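Condensin complex subunit 3 (Schizosaccharomyces pombe, PDB 5OQR) serves as a regulatory subunit of condensin, the complex required to convert interphase chromatin into condensed, mitotic-like chromosomes. Local coordinates at residues 725-730 with 761-766; 714-719 with 752-757; 315-320 with 327-332. All coordinates share one frame; numbering follows the deposited sequence.

Contact 3 comes first along the chain, pairing helix 308-324 with the short helix 327-330 that follows it. Contacts 1 and 2 lie near the C-terminus and interlock: 714-719 is followed by 725-730, then 752-757, then 761-766, so their segments alternate. Their centres are about 12 Å apart, and they meet directly where R727 reaches L718 and P719. Contact 2 joins helix 706-717 to helix 745-759, and contact 1 joins helix 725-736 to the loop after helix 745-759. Together they pack the C-terminal helices of this all-helical solenoid into one unit. Contact 3 is separate local packing across the chain's centre, its nearest atoms about 46 Å from contact 1 and about 49 Å from contact 2.

Contact 1. Residues 725-730 with 761-766; sequences KERKFM and HGFTMD
In the loop linking helix 745-759 to helix 767-785, F763 and D766 meet R727 and K728 of helix 725-736, which belongs to HEAT repeat 9. The contact rests mainly on a cation-pi stack. The R727 guanidinium lies over one face of the F763 ring, its CZ 3.7 Å from the ring centroid and only 2° off the ring normal. The two planes are inclined by 26°, so the groups are close to flat on each other. NH1 sits toward the rim, 3.3 Å from F763 CD1, while NH2 is nearest F763 CZ at 3.6 Å. With CG anti to the backbone N (chi1 -159°) and a bend at chi3, the arginine chain reaches out from the helix and turns its flat end to the ring. Across the ring, H761 CB lies over the opposite face, so the phenyl is held between the arginine and its own loop. The guanidinium is fixed from other directions: NE and NH2 hydrogen-bond to the backbone oxygens of L718 and P719, respectively.

The aliphatic part of K728 lies with CG and CD against D766 OD2, CD at 3.1 Å, while K728 NZ reaches D766 OD1 only in a long salt bridge of 3.7 Å, the two side chains crossing at about a right angle. D766 occupies the N-cap of helix 767-785, its side chain capping a backbone N of the first turn and also hydrogen-bonding T768 OG1 and S769 OG. K728 NZ weakly hydrogen-bonds T768 OG1 too, so lysine and aspartate share that hydroxyl, and the lysine probably adds a favourable charge to a carboxylate already positioned by the cap. The whole is an arginine-aromatic stack beside an N-capped helix start, joining an inter-helix loop to a HEAT-repeat helix.

Contact 2. Residues 714-719 with 752-757; sequences IFESLP and KRKLET
F715, on helix 706-717, packs its ring against the backbone and side chain of L755 on helix 745-759. Followed outward, its CB lies 3.9 Å from K754 O, close to the other helix from the start. CG is turned anti to the carbonyl carbon (chi1 -70°), which aims the ring toward helix 745-759. One side, CD2, meets K754 CB at 3.7 Å. Above the middle of one face stands L755 CA, 3.9 Å from the ring centroid and 2° off its normal, a CH-pi contact with almost ideal centring. At the far end CE1 touches L755 CD2 at 3.5 Å, and CZ lies 3.6 Å from the same methyl. Replacing F715 by an alanine would probably open a gap between the two helices, leaving L755 CA without the ring face beneath it and its CD2 methyl without the CE1-CZ rim. The ring is further enclosed by F776 of helix 767-785 and L734 of helix 725-736.

Toward solvent, E716 OE2 lies 3.0 Å from K754 CE, with K754 NZ farther off at 3.7 Å in a long salt bridge reached by an extended glutamate and a lysine bent at chi2. The lysine amino group also lies near the like-charged R750, which the glutamate may help to balance. The chemistry thus implies cohesion chiefly by apolar and CH-pi packing, with the loosely paired charges a secondary, peripheral contribution.

Contact 3. Residues 315-320 with 327-332; sequences RTFNEI and TDLLDK
The ring of F317 meets L329 edge-on: the backbone oxygen of L329 lies near the ring plane, 3.6 Å from F317 CZ and equally close to CE2. The outward C-H bonds of that edge therefore point in the general direction of the carbonyl, an orientation that is likely to be mildly favourable electrostatically. The same corner of the ring reaches L329 CB, with CZ at 4.0 Å, and F298 meets the ring with planes at about 50°. Another flat group is the N318 amide, whose OD1 lies against L330 CD2 while ND2 is hydrogen-bonded to S372 OG on helix 356-372. That bond probably sets which end of the amide turns to the leucine. Both F317 (chi1 169°) and N318 hold CG anti to the backbone N, which carries their ends toward the short helix although their CB atoms do not point at it. L330 crosses the asparagine at about a right angle and also touches C321 and I322 of helix 308-324.

The backbones approach most closely at N318 and L330, whose CA atoms are 6.6 Å apart. Residues 327-330 form only a weakly bonded helix; L330 N to T327 O, for instance, is a weak bond. The arrangement is a helix followed by a brief link and a short helical segment folded back against it, a compact connection within an alpha-solenoid.

Contact 1. Residues 725-730 with 761-766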
loop_
_atom_site.group_PDB
_atom_site.type_symbol
_atom_site.label_atom_id
_atom_site.label_comp_id
_atom_site.label_asym_id
_atom_site.label_seq_id
_atom_site.Cartn_x
_atom_site.Cartn_y
_atom_site.Cartn_z
ATOM N N LYS A 725 19.133 -4.087 30.119
ATOM C CA LYS A 725 17.919 -4.154 29.312
ATOM C C LYS A 725 17.858 -5.455 28.527
ATOM O O LYS A 725 16.780 -6.037 28.358
ATOM C CB LYS A 725 17.847 -2.964 28.357
ATOM C CG LYS A 725 16.598 -2.958 27.470
ATOM C CD LYS A 725 16.851 -2.274 26.139
ATOM C CE LYS A 725 15.700 -2.518 25.175
ATOM N NZ LYS A 725 14.393 -2.099 25.749
ATOM N N GLU A 726 19.004 -5.924 28.035
ATOM C CA GLU A 726 19.022 -7.091 27.162
ATOM C C GLU A 726 18.381 -8.292 27.847
ATOM O O GLU A 726 17.349 -8.802 27.400
ATOM C CB GLU A 726 20.462 -7.395 26.743
ATOM C CG GLU A 726 20.601 -8.347 25.574
ATOM C CD GLU A 726 21.964 -8.248 24.910
ATOM O OE1 GLU A 726 22.365 -7.122 24.543
ATOM O OE2 GLU A 726 22.641 -9.287 24.768
ATOM N N ARG A 727 18.973 -8.746 28.953
ATOM C CA ARG A 727 18.389 -9.856 29.696
ATOM C C ARG A 727 17.002 -9.496 30.211
ATOM O O ARG A 727 16.092 -10.333 30.202
ATOM C CB ARG A 727 19.312 -10.251 30.847
ATOM C CG ARG A 727 19.092 -11.659 31.373
ATOM C CD ARG A 727 20.126 -12.014 32.427
ATOM N NE ARG A 727 21.346 -12.572 31.849
ATOM C CZ ARG A 727 22.508 -12.661 32.490
ATOM N NH1 ARG A 727 22.622 -12.216 33.734
ATOM N NH2 ARG A 727 23.561 -13.191 31.885
ATOM N N LYS A 728 16.817 -8.253 30.661
ATOM C CA LYS A 728 15.485 -7.785 31.029
ATOM C C LYS A 728 14.515 -7.927 29.865
ATOM O O LYS A 728 13.389 -8.407 30.032
ATOM C CB LYS A 728 15.538 -6.325 31.478
ATOM C CG LYS A 728 15.637 -6.114 32.980
ATOM C CD LYS A 728 15.031 -4.778 33.397
ATOM C CE LYS A 728 13.517 -4.761 33.198
ATOM N NZ LYS A 728 12.846 -3.672 33.961
ATOM N N PHE A 729 14.934 -7.494 28.675
ATOM C CA PHE A 729 14.018 -7.440 27.544
ATOM C C PHE A 729 13.617 -8.837 27.088
ATOM O O PHE A 729 12.455 -9.070 26.739
ATOM C CB PHE A 729 14.652 -6.663 26.393
ATOM C CG PHE A 729 13.783 -6.585 25.180
ATOM C CD1 PHE A 729 14.110 -7.282 24.033
ATOM C CD2 PHE A 729 12.623 -5.833 25.196
ATOM C CE1 PHE A 729 13.302 -7.219 22.919
ATOM C CE2 PHE A 729 11.810 -5.766 24.086
ATOM C CZ PHE A 729 12.147 -6.462 22.948
ATOM N N MET A 730 14.560 -9.779 27.084
ATOM C CA MET A 730 14.229 -11.139 26.678
ATOM C C MET A 730 13.206 -11.763 27.614
ATOM O O MET A 730 12.359 -12.547 27.172
ATOM C CB MET A 730 15.495 -11.994 26.624
ATOM C CG MET A 730 16.546 -11.485 25.648
ATOM S SD MET A 730 15.930 -11.295 23.962
ATOM C CE MET A 730 15.727 -13.005 23.475
ATOM N N HIS A 761 20.982 -20.717 37.532
ATOM C CA HIS A 761 22.129 -19.841 37.319
ATOM C C HIS A 761 22.276 -18.833 38.449
ATOM O O HIS A 761 23.390 -18.372 38.724
ATOM C CB HIS A 761 22.001 -19.111 35.981
ATOM C CG HIS A 761 22.603 -19.850 34.828
ATOM N ND1 HIS A 761 21.971 -20.903 34.203
ATOM C CD2 HIS A 761 23.784 -19.687 34.186
ATOM C CE1 HIS A 761 22.735 -21.356 33.226
ATOM N NE2 HIS A 761 23.841 -20.636 33.194
ATOM N N GLY A 762 21.179 -18.481 39.108
ATOM C CA GLY A 762 21.230 -17.521 40.196
ATOM C C GLY A 762 21.536 -16.108 39.751
ATOM O O GLY A 762 22.252 -15.382 40.454
ATOM N N PHE A 763 21.017 -15.699 38.599
ATOM C CA PHE A 763 21.220 -14.337 38.132
ATOM C C PHE A 763 20.406 -13.362 38.976
ATOM O O PHE A 763 19.350 -13.701 39.516
ATOM C CB PHE A 763 20.826 -14.213 36.660
ATOM C CG PHE A 763 21.778 -14.893 35.715
ATOM C CD1 PHE A 763 23.144 -14.694 35.820
ATOM C CD2 PHE A 763 21.305 -15.732 34.721
ATOM C CE1 PHE A 763 24.018 -15.317 34.952
ATOM C CE2 PHE A 763 22.174 -16.358 33.851
ATOM C CZ PHE A 763 23.533 -16.151 33.966
ATOM N N THR A 764 20.916 -12.141 39.091
ATOM C CA THR A 764 20.256 -11.097 39.863
ATOM C C THR A 764 19.253 -10.380 38.967
ATOM O O THR A 764 19.633 -9.787 37.953
ATOM C CB THR A 764 21.276 -10.110 40.425
ATOM O OG1 THR A 764 22.314 -10.830 41.101
ATOM C CG2 THR A 764 20.609 -9.156 41.403
ATOM N N MET A 765 17.981 -10.430 39.348
ATOM C CA MET A 765 16.898 -9.883 38.548
ATOM C C MET A 765 16.111 -8.857 39.350
ATOM O O MET A 765 15.957 -8.978 40.568
ATOM C CB MET A 765 15.962 -10.992 38.065
ATOM C CG MET A 765 16.447 -11.690 36.808
ATOM S SD MET A 765 15.611 -13.252 36.504
ATOM C CE MET A 765 16.367 -14.290 37.752
ATOM N N ASP A 766 15.615 -7.844 38.648
ATOM C CA ASP A 766 14.815 -6.799 39.262
ATOM C C ASP A 766 13.411 -7.319 39.560
ATOM O O ASP A 766 13.077 -8.480 39.311
ATOM C CB ASP A 766 14.764 -5.573 38.353
ATOM C CG ASP A 766 14.031 -5.843 37.059
ATOM O OD1 ASP A 766 12.795 -5.685 37.034
ATOM O OD2 ASP A 766 14.690 -6.217 36.070
#

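Contact 2. Residues 714-719 with 752-757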
loop_
_atom_site.group_PDB
_atom_site.type_symbol
_atom_site.label_atom_id
_atom_site.label_comp_id
_atom_site.label_asym_id
_atom_site.label_seq_id
_atom_site.Cartn_x
_atom_site.Cartn_y
_atom_site.Cartn_z
ATOM N N ILE A 714 14.102 -18.959 24.738
ATOM C CA ILE A 714 14.473 -17.799 25.543
ATOM C C ILE A 714 15.231 -18.238 26.792
ATOM O O ILE A 714 16.301 -17.706 27.107
ATOM C CB ILE A 714 13.220 -16.976 25.894
ATOM C CG1 ILE A 714 12.612 -16.393 24.614
ATOM C CG2 ILE A 714 13.558 -15.862 26.881
ATOM C CD1 ILE A 714 11.259 -15.750 24.795
ATOM N N PHE A 715 14.695 -19.223 27.518
ATOM C CA PHE A 715 15.360 -19.681 28.735
ATOM C C PHE A 715 16.795 -20.105 28.456
ATOM O O PHE A 715 17.694 -19.847 29.262
ATOM C CB PHE A 715 14.578 -20.836 29.362
ATOM C CG PHE A 715 13.269 -20.425 29.968
ATOM C CD1 PHE A 715 13.200 -19.356 30.842
ATOM C CD2 PHE A 715 12.105 -21.101 29.655
ATOM C CE1 PHE A 715 12.002 -18.974 31.393
ATOM C CE2 PHE A 715 10.903 -20.721 30.204
ATOM C CZ PHE A 715 10.851 -19.656 31.074
ATOM N N GLU A 716 17.029 -20.755 27.317
ATOM C CA GLU A 716 18.364 -21.234 26.984
ATOM C C GLU A 716 19.290 -20.129 26.496
ATOM O O GLU A 716 20.508 -20.332 26.474
ATOM C CB GLU A 716 18.269 -22.329 25.923
ATOM C CG GLU A 716 17.771 -23.658 26.457
ATOM C CD GLU A 716 17.412 -24.632 25.356
ATOM O OE1 GLU A 716 17.420 -24.228 24.176
ATOM O OE2 GLU A 716 17.126 -25.805 25.671
ATOM N N SER A 717 18.753 -18.970 26.113
ATOM C CA SER A 717 19.563 -17.875 25.600
ATOM C C SER A 717 19.778 -16.760 26.613
ATOM O O SER A 717 20.665 -15.925 26.407
ATOM C CB SER A 717 18.918 -17.287 24.340
ATOM O OG SER A 717 17.889 -16.377 24.677
ATOM N N LEU A 718 18.996 -16.719 27.691
ATOM C CA LEU A 718 19.180 -15.673 28.692
ATOM C C LEU A 718 20.596 -15.633 29.251
ATOM O O LEU A 718 21.106 -14.524 29.483
ATOM C CB LEU A 718 18.163 -15.856 29.824
ATOM C CG LEU A 718 16.698 -15.591 29.476
ATOM C CD1 LEU A 718 15.801 -16.056 30.610
ATOM C CD2 LEU A 718 16.462 -14.124 29.175
ATOM N N PRO A 719 21.273 -16.759 29.499
ATOM C CA PRO A 719 22.658 -16.670 29.988
ATOM C C PRO A 719 23.578 -15.894 29.060
ATOM O O PRO A 719 24.400 -15.100 29.531
ATOM C CB PRO A 719 23.076 -18.142 30.105
ATOM C CG PRO A 719 21.807 -18.883 30.275
ATOM C CD PRO A 719 20.790 -18.148 29.466
ATOM N N LYS A 752 8.821 -25.880 32.150
ATOM C CA LYS A 752 9.169 -25.580 33.533
ATOM C C LYS A 752 10.572 -26.075 33.860
ATOM O O LYS A 752 11.326 -25.401 34.570
ATOM C CB LYS A 752 8.142 -26.195 34.483
ATOM C CG LYS A 752 8.381 -25.846 35.941
ATOM C CD LYS A 752 7.131 -26.048 36.781
ATOM C CE LYS A 752 7.382 -25.690 38.237
ATOM N NZ LYS A 752 8.432 -26.551 38.851
ATOM N N ARG A 753 10.943 -27.251 33.350
ATOM C CA ARG A 753 12.321 -27.709 33.479
ATOM C C ARG A 753 13.290 -26.688 32.902
ATOM O O ARG A 753 14.347 -26.421 33.486
ATOM C CB ARG A 753 12.490 -29.059 32.784
ATOM C CG ARG A 753 12.495 -30.251 33.723
ATOM C CD ARG A 753 11.732 -31.421 33.129
ATOM N NE ARG A 753 12.170 -31.731 31.771
ATOM C CZ ARG A 753 11.461 -32.440 30.897
ATOM N NH1 ARG A 753 10.267 -32.913 31.230
ATOM N NH2 ARG A 753 11.943 -32.668 29.684
ATOM N N LYS A 754 12.948 -26.106 31.751
ATOM C CA LYS A 754 13.772 -25.046 31.180
ATOM C C LYS A 754 13.808 -23.834 32.102
ATOM O O LYS A 754 14.871 -23.256 32.346
ATOM C CB LYS A 754 13.237 -24.654 29.800
ATOM C CG LYS A 754 14.114 -25.080 28.644
ATOM C CD LYS A 754 13.912 -26.536 28.288
ATOM C CE LYS A 754 14.866 -26.958 27.186
ATOM N NZ LYS A 754 14.893 -28.431 26.998
ATOM N N LEU A 755 12.644 -23.432 32.614
ATOM C CA LEU A 755 12.579 -22.355 33.596
ATOM C C LEU A 755 13.533 -22.617 34.756
ATOM O O LEU A 755 14.316 -21.744 35.143
ATOM C CB LEU A 755 11.135 -22.210 34.090
ATOM C CG LEU A 755 10.727 -21.123 35.097
ATOM C CD1 LEU A 755 11.178 -21.436 36.523
ATOM C CD2 LEU A 755 11.222 -19.759 34.671
ATOM N N GLU A 756 13.485 -23.827 35.318
ATOM C CA GLU A 756 14.300 -24.137 36.487
ATOM C C GLU A 756 15.784 -24.128 36.152
ATOM O O GLU A 756 16.597 -23.626 36.936
ATOM C CB GLU A 756 13.891 -25.492 37.060
ATOM C CG GLU A 756 12.485 -25.514 37.631
ATOM C CD GLU A 756 12.032 -26.912 38.014
ATOM O OE1 GLU A 756 10.909 -27.049 38.546
ATOM O OE2 GLU A 756 12.796 -27.872 37.782
ATOM N N THR A 757 16.161 -24.689 35.004
ATOM C CA THR A 757 17.565 -24.675 34.605
ATOM C C THR A 757 18.107 -23.253 34.561
ATOM O O THR A 757 19.246 -23.002 34.972
ATOM C CB THR A 757 17.731 -25.353 33.247
ATOM O OG1 THR A 757 17.331 -26.725 33.344
ATOM C CG2 THR A 757 19.186 -25.286 32.774
#

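Contact 3. Residues 315-320 with 327-332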
loop_
_atom_site.group_PDB
_atom_site.type_symbol
_atom_site.label_atom_id
_atom_site.label_comp_id
_atom_site.label_asym_id
_atom_site.label_seq_id
_atom_site.Cartn_x
_atom_site.Cartn_y
_atom_site.Cartn_z
ATOM N N ARG A 315 -8.474 -1.450 -26.414
ATOM C CA ARG A 315 -7.798 -2.592 -25.809
ATOM C C ARG A 315 -8.377 -2.911 -24.437
ATOM O O ARG A 315 -8.478 -4.083 -24.055
ATOM C CB ARG A 315 -6.297 -2.315 -25.719
ATOM C CG ARG A 315 -5.525 -3.250 -24.794
ATOM C CD ARG A 315 -5.408 -2.673 -23.387
ATOM N NE ARG A 315 -4.573 -3.498 -22.518
ATOM C CZ ARG A 315 -3.334 -3.204 -22.138
ATOM N NH1 ARG A 315 -2.676 -4.038 -21.348
ATOM N NH2 ARG A 315 -2.743 -2.085 -22.533
ATOM N N THR A 316 -8.754 -1.882 -23.675
ATOM C CA THR A 316 -9.339 -2.112 -22.358
ATOM C C THR A 316 -10.775 -2.609 -22.475
ATOM O O THR A 316 -11.179 -3.527 -21.753
ATOM C CB THR A 316 -9.285 -0.831 -21.526
ATOM O OG1 THR A 316 -7.948 -0.317 -21.517
ATOM C CG2 THR A 316 -9.719 -1.110 -20.093
ATOM N N PHE A 317 -11.560 -2.004 -23.368
ATOM C CA PHE A 317 -12.913 -2.481 -23.627
ATOM C C PHE A 317 -12.898 -3.957 -24.001
ATOM O O PHE A 317 -13.689 -4.753 -23.485
ATOM C CB PHE A 317 -13.545 -1.637 -24.736
ATOM C CG PHE A 317 -14.828 -2.196 -25.278
ATOM C CD1 PHE A 317 -16.044 -1.821 -24.740
ATOM C CD2 PHE A 317 -14.820 -3.081 -26.341
ATOM C CE1 PHE A 317 -17.223 -2.328 -25.240
ATOM C CE2 PHE A 317 -15.996 -3.592 -26.844
ATOM C CZ PHE A 317 -17.199 -3.213 -26.295
ATOM N N ASN A 318 -11.994 -4.338 -24.904
ATOM C CA ASN A 318 -11.850 -5.741 -25.272
ATOM C C ASN A 318 -11.415 -6.576 -24.073
ATOM O O ASN A 318 -11.858 -7.718 -23.907
ATOM C CB ASN A 318 -10.847 -5.865 -26.420
ATOM C CG ASN A 318 -10.665 -7.290 -26.892
ATOM O OD1 ASN A 318 -11.568 -7.879 -27.478
ATOM N ND2 ASN A 318 -9.485 -7.846 -26.656
ATOM N N GLU A 319 -10.556 -6.018 -23.223
ATOM C CA GLU A 319 -10.104 -6.735 -22.036
ATOM C C GLU A 319 -11.253 -6.978 -21.064
ATOM O O GLU A 319 -11.376 -8.070 -20.498
ATOM C CB GLU A 319 -8.986 -5.944 -21.359
ATOM C CG GLU A 319 -7.948 -6.792 -20.658
ATOM C CD GLU A 319 -6.641 -6.051 -20.467
ATOM O OE1 GLU A 319 -6.458 -5.429 -19.400
ATOM O OE2 GLU A 319 -5.802 -6.074 -21.394
ATOM N N ILE A 320 -12.105 -5.971 -20.862
ATOM C CA ILE A 320 -13.242 -6.112 -19.955
ATOM C C ILE A 320 -14.194 -7.186 -20.464
ATOM O O ILE A 320 -14.516 -8.147 -19.755
ATOM C CB ILE A 320 -13.961 -4.760 -19.788
ATOM C CG1 ILE A 320 -13.050 -3.756 -19.082
ATOM C CG2 ILE A 320 -15.264 -4.927 -19.009
ATOM C CD1 ILE A 320 -13.517 -2.323 -19.196
ATOM N N THR A 327 -20.094 -11.362 -24.603
ATOM C CA THR A 327 -19.800 -11.874 -25.937
ATOM C C THR A 327 -20.353 -10.953 -27.018
ATOM O O THR A 327 -19.644 -10.590 -27.962
ATOM C CB THR A 327 -20.371 -13.283 -26.095
ATOM O OG1 THR A 327 -21.802 -13.230 -26.049
ATOM C CG2 THR A 327 -19.859 -14.200 -24.989
ATOM N N ASP A 328 -21.626 -10.571 -26.903
ATOM C CA ASP A 328 -22.221 -9.693 -27.904
ATOM C C ASP A 328 -21.468 -8.375 -28.007
ATOM O O ASP A 328 -21.398 -7.784 -29.091
ATOM C CB ASP A 328 -23.690 -9.440 -27.572
ATOM C CG ASP A 328 -24.546 -10.677 -27.747
ATOM O OD1 ASP A 328 -24.239 -11.491 -28.642
ATOM O OD2 ASP A 328 -25.524 -10.837 -26.987
ATOM N N LEU A 329 -20.901 -7.897 -26.899
ATOM C CA LEU A 329 -20.114 -6.673 -26.945
ATOM C C LEU A 329 -18.802 -6.883 -27.688
ATOM O O LEU A 329 -18.288 -5.948 -28.310
ATOM C CB LEU A 329 -19.844 -6.166 -25.527
ATOM C CG LEU A 329 -20.982 -5.437 -24.803
ATOM C CD1 LEU A 329 -21.306 -4.118 -25.489
ATOM C CD2 LEU A 329 -22.229 -6.302 -24.696
ATOM N N LEU A 330 -18.245 -8.095 -27.634
ATOM C CA LEU A 330 -17.004 -8.378 -28.344
ATOM C C LEU A 330 -17.180 -8.360 -29.854
ATOM O O LEU A 330 -16.197 -8.162 -30.574
ATOM C CB LEU A 330 -16.447 -9.737 -27.917
ATOM C CG LEU A 330 -15.620 -9.783 -26.634
ATOM C CD1 LEU A 330 -15.248 -11.219 -26.320
ATOM C CD2 LEU A 330 -14.368 -8.929 -26.751
ATOM N N ASP A 331 -18.401 -8.568 -30.351
ATOM C CA ASP A 331 -18.631 -8.517 -31.789
ATOM C C ASP A 331 -18.279 -7.157 -32.373
ATOM O O ASP A 331 -18.145 -7.037 -33.595
ATOM C CB ASP A 331 -20.090 -8.856 -32.101
ATOM C CG ASP A 331 -20.388 -10.341 -31.971
ATOM O OD1 ASP A 331 -19.477 -11.158 -32.217
ATOM O OD2 ASP A 331 -21.538 -10.692 -31.629
ATOM N N LYS A 332 -18.126 -6.133 -31.533
ATOM C CA LYS A 332 -17.723 -4.820 -32.016
ATOM C C LYS A 332 -16.224 -4.726 -32.259
ATOM O O LYS A 332 -15.779 -3.800 -32.944
ATOM C CB LYS A 332 -18.152 -3.747 -31.018
ATOM C CG LYS A 332 -19.633 -3.772 -30.712
ATOM C CD LYS A 332 -20.031 -2.648 -29.779
ATOM C CE LYS A 332 -21.492 -2.757 -29.394
ATOM N NZ LYS A 332 -21.995 -1.513 -28.758
#